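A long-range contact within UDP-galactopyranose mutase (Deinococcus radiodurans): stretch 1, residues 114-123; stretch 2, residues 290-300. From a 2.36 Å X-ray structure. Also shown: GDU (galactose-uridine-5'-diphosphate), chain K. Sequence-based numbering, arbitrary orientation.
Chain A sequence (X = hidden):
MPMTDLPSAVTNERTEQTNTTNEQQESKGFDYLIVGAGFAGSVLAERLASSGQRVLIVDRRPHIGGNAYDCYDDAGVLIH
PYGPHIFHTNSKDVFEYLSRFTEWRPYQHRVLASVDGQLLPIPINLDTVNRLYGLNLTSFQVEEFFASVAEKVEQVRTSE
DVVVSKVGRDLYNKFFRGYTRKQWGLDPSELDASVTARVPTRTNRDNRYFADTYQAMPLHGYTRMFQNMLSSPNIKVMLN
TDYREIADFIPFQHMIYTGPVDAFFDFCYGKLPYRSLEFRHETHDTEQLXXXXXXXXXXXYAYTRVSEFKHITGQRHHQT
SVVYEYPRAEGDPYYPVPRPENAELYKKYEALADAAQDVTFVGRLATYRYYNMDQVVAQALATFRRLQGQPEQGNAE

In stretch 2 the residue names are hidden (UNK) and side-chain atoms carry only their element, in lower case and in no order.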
ATOM      1  N   SER A 114     -26.406  17.679 -13.685  1.00 27.38           N
ATOM      2  CA  SER A 114     -27.487  18.334 -12.967  1.00 26.18           C
ATOM      3  C   SER A 114     -27.801  19.682 -13.613  1.00 28.93           C
ATOM      4  O   SER A 114     -27.033  20.640 -13.512  1.00 27.75           O
ATOM      5  CB  SER A 114     -27.120  18.503 -11.497  1.00 26.32           C
ATOM      6  OG  SER A 114     -28.136  19.196 -10.804  1.00 30.22           O
ATOM      7  N   VAL A 115     -28.939  19.737 -14.294  1.00 27.51           N
ATOM      8  CA  VAL A 115     -29.326  20.904 -15.073  1.00 26.52           C
ATOM      9  C   VAL A 115     -30.827  21.069 -14.926  1.00 31.18           C
ATOM     10  O   VAL A 115     -31.576  20.104 -15.091  1.00 32.46           O
ATOM     11  CB  VAL A 115     -28.989  20.683 -16.564  1.00 32.95           C
ATOM     12  CG1 VAL A 115     -29.756  21.657 -17.451  1.00 32.31           C
ATOM     13  CG2 VAL A 115     -27.484  20.797 -16.794  1.00 30.07           C
ATOM     14  N   ASP A 116     -31.270  22.277 -14.600  1.00 29.66           N
ATOM     15  CA  ASP A 116     -32.693  22.521 -14.375  1.00 31.42           C
ATOM     16  C   ASP A 116     -33.285  21.518 -13.375  1.00 31.18           C
ATOM     17  O   ASP A 116     -34.409  21.055 -13.545  1.00 29.03           O
ATOM     18  CB  ASP A 116     -33.477  22.452 -15.702  1.00 34.74           C
ATOM     19  CG  ASP A 116     -33.164  23.612 -16.647  1.00 32.47           C
ATOM     20  OD1 ASP A 116     -32.439  24.540 -16.234  1.00 31.52           O
ATOM     21  OD2 ASP A 116     -33.652  23.591 -17.800  1.00 29.53           O
ATOM     22  N   GLY A 117     -32.525  21.177 -12.343  1.00 34.44           N
ATOM     23  CA  GLY A 117     -33.013  20.296 -11.295  1.00 32.43           C
ATOM     24  C   GLY A 117     -33.311  18.867 -11.725  1.00 29.96           C
ATOM     25  O   GLY A 117     -33.972  18.121 -11.008  1.00 31.49           O
ATOM     26  N   GLN A 118     -32.825  18.486 -12.897  1.00 29.01           N
ATOM     27  CA  GLN A 118     -32.945  17.116 -13.368  1.00 28.61           C
ATOM     28  C   GLN A 118     -31.561  16.518 -13.546  1.00 29.98           C
ATOM     29  O   GLN A 118     -30.587  17.246 -13.744  1.00 30.20           O
ATOM     30  CB  GLN A 118     -33.626  17.083 -14.734  1.00 30.83           C
ATOM     31  CG  GLN A 118     -34.999  17.679 -14.786  1.00 32.31           C
ATOM     32  CD  GLN A 118     -35.378  18.064 -16.207  1.00 36.95           C
ATOM     33  OE1 GLN A 118     -35.351  19.240 -16.563  1.00 34.26           O
ATOM     34  NE2 GLN A 118     -35.697  17.071 -17.032  1.00 31.51           N
ATOM     35  N   LEU A 119     -31.484  15.190 -13.522  1.00 34.81           N
ATOM     36  CA  LEU A 119     -30.246  14.489 -13.857  1.00 31.63           C
ATOM     37  C   LEU A 119     -30.315  13.955 -15.285  1.00 29.18           C
ATOM     38  O   LEU A 119     -31.074  13.035 -15.587  1.00 30.82           O
ATOM     39  CB  LEU A 119     -29.963  13.370 -12.855  1.00 33.48           C
ATOM     40  CG  LEU A 119     -29.751  13.891 -11.433  1.00 32.24           C
ATOM     41  CD1 LEU A 119     -29.579  12.736 -10.443  1.00 32.30           C
ATOM     42  CD2 LEU A 119     -28.556  14.843 -11.391  1.00 25.09           C
ATOM     43  N   LEU A 120     -29.516  14.555 -16.157  1.00 26.82           N
ATOM     44  CA  LEU A 120     -29.598  14.309 -17.588  1.00 24.68           C
ATOM     45  C   LEU A 120     -28.287  13.764 -18.118  1.00 20.71           C
ATOM     46  O   LEU A 120     -27.232  14.163 -17.659  1.00 25.61           O
ATOM     47  CB  LEU A 120     -29.934  15.629 -18.302  1.00 25.09           C
ATOM     48  CG  LEU A 120     -31.390  15.947 -18.664  1.00 31.11           C
ATOM     49  CD1 LEU A 120     -32.372  15.148 -17.818  1.00 29.37           C
ATOM     50  CD2 LEU A 120     -31.650  17.448 -18.553  1.00 26.42           C
ATOM     51  N   PRO A 121     -28.347  12.875 -19.120  1.00 26.78           N
ATOM     52  CA  PRO A 121     -27.120  12.316 -19.689  1.00 25.40           C
ATOM     53  C   PRO A 121     -26.201  13.388 -20.274  1.00 28.52           C
ATOM     54  O   PRO A 121     -26.653  14.284 -20.998  1.00 26.66           O
ATOM     55  CB  PRO A 121     -27.632  11.410 -20.820  1.00 26.88           C
ATOM     56  CG  PRO A 121     -29.063  11.150 -20.498  1.00 24.48           C
ATOM     57  CD  PRO A 121     -29.555  12.363 -19.791  1.00 27.01           C
ATOM     58  N   ILE A 122     -24.922  13.291 -19.934  1.00 24.99           N
ATOM     59  CA  ILE A 122     -23.853  13.991 -20.641  1.00 25.59           C
ATOM     60  C   ILE A 122     -22.867  12.881 -20.965  1.00 24.94           C
ATOM     61  O   ILE A 122     -22.580  12.053 -20.102  1.00 26.47           O
ATOM     62  CB  ILE A 122     -23.199  15.086 -19.753  1.00 24.93           C
ATOM     63  CG1 ILE A 122     -22.075  15.801 -20.496  1.00 26.59           C
ATOM     64  CG2 ILE A 122     -22.677  14.502 -18.446  1.00 25.48           C
ATOM     65  CD1 ILE A 122     -22.543  16.980 -21.306  1.00 28.16           C
ATOM     66  N   PRO A 123     -22.385  12.804 -22.216  1.00 27.59           N
ATOM     67  CA  PRO A 123     -22.595  13.663 -23.390  1.00 30.58           C
ATOM     68  C   PRO A 123     -24.068  13.953 -23.687  1.00 26.99           C
ATOM     69  O   PRO A 123     -24.923  13.107 -23.444  1.00 30.10           O
ATOM     70  CB  PRO A 123     -22.013  12.832 -24.542  1.00 24.84           C
ATOM     71  CG  PRO A 123     -21.089  11.902 -23.933  1.00 24.79           C
ATOM     72  CD  PRO A 123     -21.609  11.599 -22.557  1.00 25.78           C
ATOM     73  N   UNK A 290     -25.458   7.830  -4.912  1.00 26.57           N
ATOM     74  CA  UNK A 290     -25.714   8.414  -6.223  1.00 27.87           C
ATOM     75  C   UNK A 290     -26.322   7.373  -7.132  1.00 29.32           C
ATOM     76  O   UNK A 290     -26.138   6.180  -6.913  1.00 28.54           O
ATOM     77  c   UNK A 290     -22.282  10.297  -6.959  1.00 26.40           C
ATOM     78  c   UNK A 290     -24.416   8.927  -6.867  1.00 23.54           C
ATOM     79  c   UNK A 290     -23.501   9.889  -6.104  1.00 33.62           C
ATOM     80  c   UNK A 290     -24.256  11.117  -5.661  1.00 27.59           C
ATOM     81  N   UNK A 291     -27.036   7.823  -8.172  1.00 29.57           N
ATOM     82  CA  UNK A 291     -27.588   6.926  -9.190  1.00 28.16           C
ATOM     83  C   UNK A 291     -26.567   6.434 -10.227  1.00 30.13           C
ATOM     84  O   UNK A 291     -26.828   5.401 -10.823  1.00 31.20           O
ATOM     85  c   UNK A 291     -28.678   7.773  -9.860  1.00 33.16           C
ATOM     86  c   UNK A 291     -27.494   9.217  -8.330  1.00 32.98           C
ATOM     87  c   UNK A 291     -28.284   9.191  -9.605  1.00 31.34           C
ATOM     88  N   UNK A 292     -25.455   7.137 -10.452  1.00 29.83           N
ATOM     89  CA  UNK A 292     -24.384   6.633 -11.341  1.00 28.51           C
ATOM     90  C   UNK A 292     -23.036   6.915 -10.722  1.00 27.45           C
ATOM     91  O   UNK A 292     -22.959   7.497  -9.645  1.00 28.15           O
ATOM     92  c   UNK A 292     -25.245   6.751 -13.710  1.00 27.12           C
ATOM     93  o   UNK A 292     -24.589   8.742 -12.550  1.00 28.67           O
ATOM     94  c   UNK A 292     -24.310   7.344 -12.717  1.00 23.36           C
ATOM     95  N   UNK A 293     -21.974   6.561 -11.449  1.00 26.98           N
ATOM     96  CA  UNK A 293     -20.610   6.803 -11.002  1.00 25.89           C
ATOM     97  C   UNK A 293     -20.289   8.249 -10.672  1.00 24.66           C
ATOM     98  O   UNK A 293     -19.673   8.537  -9.648  1.00 21.87           O
ATOM     99  N   UNK A 294     -20.726   9.165 -11.533  1.00 25.42           N
ATOM    100  CA  UNK A 294     -20.422  10.577 -11.354  1.00 21.15           C
ATOM    101  C   UNK A 294     -21.604  11.459 -11.738  1.00 27.19           C
ATOM    102  O   UNK A 294     -22.239  11.251 -12.779  1.00 27.84           O
ATOM    103  c   UNK A 294     -18.875  12.464 -12.060  1.00 21.09           C
ATOM    104  c   UNK A 294     -19.194  10.983 -12.214  1.00 25.70           C
ATOM    105  o   UNK A 294     -18.053  10.209 -11.823  1.00 22.82           O
ATOM    106  N   UNK A 295     -21.895  12.446 -10.894  1.00 24.56           N
ATOM    107  CA  UNK A 295     -22.847  13.491 -11.232  1.00 24.77           C
ATOM    108  C   UNK A 295     -22.091  14.803 -11.430  1.00 28.03           C
ATOM    109  O   UNK A 295     -21.375  15.238 -10.519  1.00 26.29           O
ATOM    110  c   UNK A 295     -23.891  13.715 -10.104  1.00 25.93           C
ATOM    111  c   UNK A 295     -24.780  14.898 -10.448  1.00 31.34           C
ATOM    112  c   UNK A 295     -24.723  12.480  -9.869  1.00 22.05           C
ATOM    113  N   UNK A 296     -22.249  15.430 -12.602  1.00 25.42           N
ATOM    114  CA  UNK A 296     -21.627  16.738 -12.881  1.00 27.14           C
ATOM    115  C   UNK A 296     -22.526  17.900 -12.477  1.00 26.63           C
ATOM    116  O   UNK A 296     -23.749  17.786 -12.522  1.00 25.39           O
ATOM    117  o   UNK A 296     -19.421  15.382 -13.919  1.00 23.32           O
ATOM    118  n   UNK A 296     -19.689  16.082 -16.040  1.00 22.86           N
ATOM    119  c   UNK A 296     -20.035  16.053 -14.758  1.00 24.84           C
ATOM    120  c   UNK A 296     -21.244  16.890 -14.366  1.00 19.39           C
ATOM    121  N   UNK A 297     -21.918  19.025 -12.103  1.00 27.52           N
ATOM    122  CA  UNK A 297     -22.670  20.213 -11.702  1.00 25.42           C
ATOM    123  C   UNK A 297     -22.231  21.453 -12.469  1.00 27.14           C
ATOM    124  O   UNK A 297     -21.456  22.253 -11.964  1.00 30.04           O
ATOM    125  c   UNK A 297     -24.648  17.535  -7.846  1.00 33.74           C
ATOM    126  c   UNK A 297     -25.326  18.624  -8.351  1.00 30.55           C
ATOM    127  c   UNK A 297     -23.272  19.428  -9.371  1.00 32.43           C
ATOM    128  c   UNK A 297     -23.299  17.374  -8.098  1.00 30.80           C
ATOM    129  c   UNK A 297     -22.532  20.450 -10.199  1.00 24.96           C
ATOM    130  c   UNK A 297     -22.618  18.319  -8.856  1.00 27.37           C
ATOM    131  o   UNK A 297     -25.320  16.595  -7.098  1.00 43.56           O
ATOM    132  c   UNK A 297     -24.637  19.567  -9.113  1.00 32.71           C
ATOM    133  N   UNK A 298     -22.747  21.631 -13.690  1.00 29.08           N
ATOM    134  CA  UNK A 298     -22.273  22.726 -14.538  1.00 25.69           C
ATOM    135  C   UNK A 298     -22.671  24.096 -14.009  1.00 32.37           C
ATOM    136  O   UNK A 298     -21.997  25.072 -14.338  1.00 28.85           O
ATOM    137  c   UNK A 298     -23.583  21.129 -15.782  1.00 31.20           C
ATOM    138  c   UNK A 298     -22.989  22.483 -15.875  1.00 25.47           C
ATOM    139  c   UNK A 298     -23.817  20.857 -14.334  1.00 27.57           C
ATOM    140  N   UNK A 299     -23.740  24.161 -13.211  1.00 29.67           N
ATOM    141  CA  UNK A 299     -24.393  25.432 -12.889  1.00 27.70           C
ATOM    142  C   UNK A 299     -24.646  25.665 -11.402  1.00 28.62           C
ATOM    143  O   UNK A 299     -25.354  26.598 -11.043  1.00 30.57           O
ATOM    144  n   UNK A 299     -26.526  24.576 -15.716  1.00 26.13           N
ATOM    145  c   UNK A 299     -25.739  25.525 -13.634  1.00 23.98           C
ATOM    146  c   UNK A 299     -25.590  25.312 -15.120  1.00 26.55           C
ATOM    147  o   UNK A 299     -24.631  25.794 -15.732  1.00 23.77           O
ATOM    148  N   UNK A 300     -24.096  24.810 -10.542  1.00 30.92           N
ATOM    149  CA  UNK A 300     -24.398  24.868  -9.108  1.00 28.41           C
ATOM    150  C   UNK A 300     -23.198  24.473  -8.277  1.00 24.23           C
ATOM    151  O   UNK A 300     -22.413  23.633  -8.698  1.00 26.87           O
ATOM    152  o   UNK A 300     -27.264  23.787 -10.394  1.00 31.17           O
ATOM    153  o   UNK A 300     -27.476  25.278  -8.810  1.00 36.58           O
ATOM    154  c   UNK A 300     -26.856  24.349  -9.363  1.00 30.71           C
ATOM    155  c   UNK A 300     -25.543  23.911  -8.770  1.00 27.02           C
TER
HETATM  156  N1  GDU K 500     -17.255  19.672 -19.891  1.00 26.82           N
HETATM  157  C2  GDU K 500     -18.282  20.295 -19.542  1.00 32.82           C
HETATM  158  N3  GDU K 500     -19.373  20.026 -18.963  1.00 32.03           N
HETATM  159  C4  GDU K 500     -19.476  18.733 -18.607  1.00 31.14           C
HETATM  160  C5  GDU K 500     -18.346  17.833 -18.937  1.00 26.52           C
HETATM  161  C6  GDU K 500     -17.270  18.348 -19.565  1.00 28.25           C
HETATM  162  O2  GDU K 500     -18.199  21.673 -19.874  1.00 29.24           O
HETATM  163  O4  GDU K 500     -20.461  18.317 -18.002  1.00 28.92           O
HETATM  164  C1D GDU K 500     -16.121  20.273 -20.532  1.00 27.28           C
HETATM  165  C2D GDU K 500     -15.086  21.013 -19.651  1.00 27.30           C
HETATM  166  O2D GDU K 500     -14.395  22.034 -20.362  1.00 28.37           O
HETATM  167  C3D GDU K 500     -14.179  19.864 -19.264  1.00 29.88           C
HETATM  168  C4D GDU K 500     -14.029  19.210 -20.637  1.00 27.30           C
HETATM  169  O4D GDU K 500     -15.308  19.338 -21.266  1.00 26.62           O
HETATM  170  O3D GDU K 500     -12.951  20.336 -18.717  1.00 29.83           O
HETATM  171  C5D GDU K 500     -13.367  17.841 -20.664  1.00 30.97           C
HETATM  172  O5D GDU K 500     -14.267  17.005 -19.914  1.00 34.48           O
HETATM  173  PA  GDU K 500     -13.761  15.756 -19.057  1.00 27.23           P
HETATM  174  O1A GDU K 500     -14.953  14.942 -18.689  1.00 29.66           O
HETATM  175  O2A GDU K 500     -12.871  14.952 -19.910  1.00 25.20           O
HETATM  176  O3A GDU K 500     -13.095  16.248 -17.701  1.00 32.76           O
HETATM  177  PB  GDU K 500     -11.992  15.409 -16.937  1.00 28.85           P
HETATM  178  O1B GDU K 500     -11.692  16.301 -15.792  1.00 30.64           O
HETATM  179  O2B GDU K 500     -10.713  15.170 -17.650  1.00 25.71           O
HETATM  180  O3B GDU K 500     -12.544  14.037 -16.309  0.63 28.10           O
HETATM  181  C1' GDU K 500     -11.902  12.841 -15.825  0.33 31.32           C
HETATM  182  C2' GDU K 500     -11.625  11.903 -17.018  0.47 30.34           C
HETATM  183  C3' GDU K 500     -12.950  11.828 -17.814  0.57 29.40           C
HETATM  184  C4' GDU K 500     -13.984  11.056 -16.940  0.53 30.56           C
HETATM  185  C5' GDU K 500     -14.058  11.737 -15.544  0.54 32.53           C
HETATM  186  C6' GDU K 500     -14.832  10.901 -14.486  0.56 32.05           C
HETATM  187  O2' GDU K 500     -10.502  12.352 -17.799  0.51 29.79           O
HETATM  188  O3' GDU K 500     -12.699  11.185 -19.084  0.61 26.37           O
HETATM  189  O4' GDU K 500     -13.545   9.685 -16.837  0.43 31.16           O
HETATM  190  O5' GDU K 500     -12.830  12.201 -14.915  0.33 33.10           O
HETATM  191  O6' GDU K 500     -16.198  11.347 -14.313  0.87 26.60           O
HETATM  192  O   HOH W   1     -25.632  22.269 -11.946  1.00 29.20           O
HETATM  193  O   HOH W   2     -27.912  21.327  -9.179  1.00 30.19           O
HETATM  194  O   HOH W   3     -29.097  24.219 -14.320  1.00 29.54           O
HETATM  195  O   HOH W   4     -29.695  22.042 -11.757  1.00 33.28           O

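Position 290 carries four carbons, forked at the second beyond the backbone. None touches stretch 1. The late fork identifies Leu-290.

Position 291 has three carbons that close a ring onto the backbone N, and they touch Leu-119. That ring is proline, Pro-291. Its CA-to-CB bond points toward stretch 1, and its CG lies 3.9 Å from Leu-119 CD1, an apolar contact.

Position 292 has one carbon bearing one oxygen and one carbon. It does not reach stretch 1. The branched hydroxyl pattern gives Thr-292. Its OG1 makes a weak hydrogen bond, 3.4 Å, to the backbone O of position 294.

Position 293 has no side-chain atoms at all. It is Gly-293, buried and out of reach of stretch 1.

Position 294 again shows one carbon bearing an oxygen and a carbon, and it opens a short strand. The side chain misses stretch 1. It is Thr-294. Its OG1 makes a weak hydrogen bond to GDU O6' at 3.3 Å.

Position 295 has three carbons, forked at the first, and they touch Leu-119 and Ser-114. This is Val-295. Its CG1 packs 3.9 Å from Leu-119 CD2 and lies 4.4 Å from Ser-114 CB.

Position 296 has two carbons, the second carrying one oxygen and one nitrogen. The side chain touches Ile-122, and the backbone O meets Ser-114. The terminal amide, with a single carbon before it, marks Asn-296. Its ND2 donates to GDU O4 at 3.1 Å and lies 4.1 Å from Ile-122 CG2. The backbone O accepts a hydrogen bond from Ser-114 N at 2.9 Å, nearly straight at 169°.

Position 297 has one carbon, then a six-carbon ring bearing one oxygen, and the ring touches Ser-114. It is Tyr-297. CA to CB points sideways, yet the ring comes nearer: CD2 is 3.6 Å from Ser-114 CB, which meets the ring obliquely.

Position 298 has three carbons that close a ring onto the backbone N, as at 291. They touch Ser-114 and Val-115. This is Pro-298. Its CD sits 3.3 Å from Ser-114 O, and its CG is 4.0 Å from Val-115 CG2.

Position 299 has two carbons, the second carrying one oxygen and one nitrogen, and the side chain touches Val-115. It is Asn-299. Its ND2 is 4.0 Å from Val-115 CG2 and donates to water 3, which also accepts from Asp-116 N.

Position 300 has two carbons, the second carrying two oxygens, one of them near Ser-114. The short carboxylate is Asp-300. Its OD1 accepts from water 1, which also donates to Ser-114 O, and from water 4, which accepts from Gly-117 N.

The contact has one direct hydrogen bond, Ser-114 N to Asn-296 O. Apolar side chains add to it: Leu-119 packs on Pro-291 and Val-295, and Val-115 on Pro-298. Near the type I' turn from Val-115 to Gln-118, waters bridge to Asn-299 and Asp-300. The buried surface is modest, 368 Å² over both sides. Asn-296 links this packing to the substrate, touching Ile-122 while its amide holds the uracil oxygen O4.

Stretch 2, residues 290-300: LPTGTVNYPND
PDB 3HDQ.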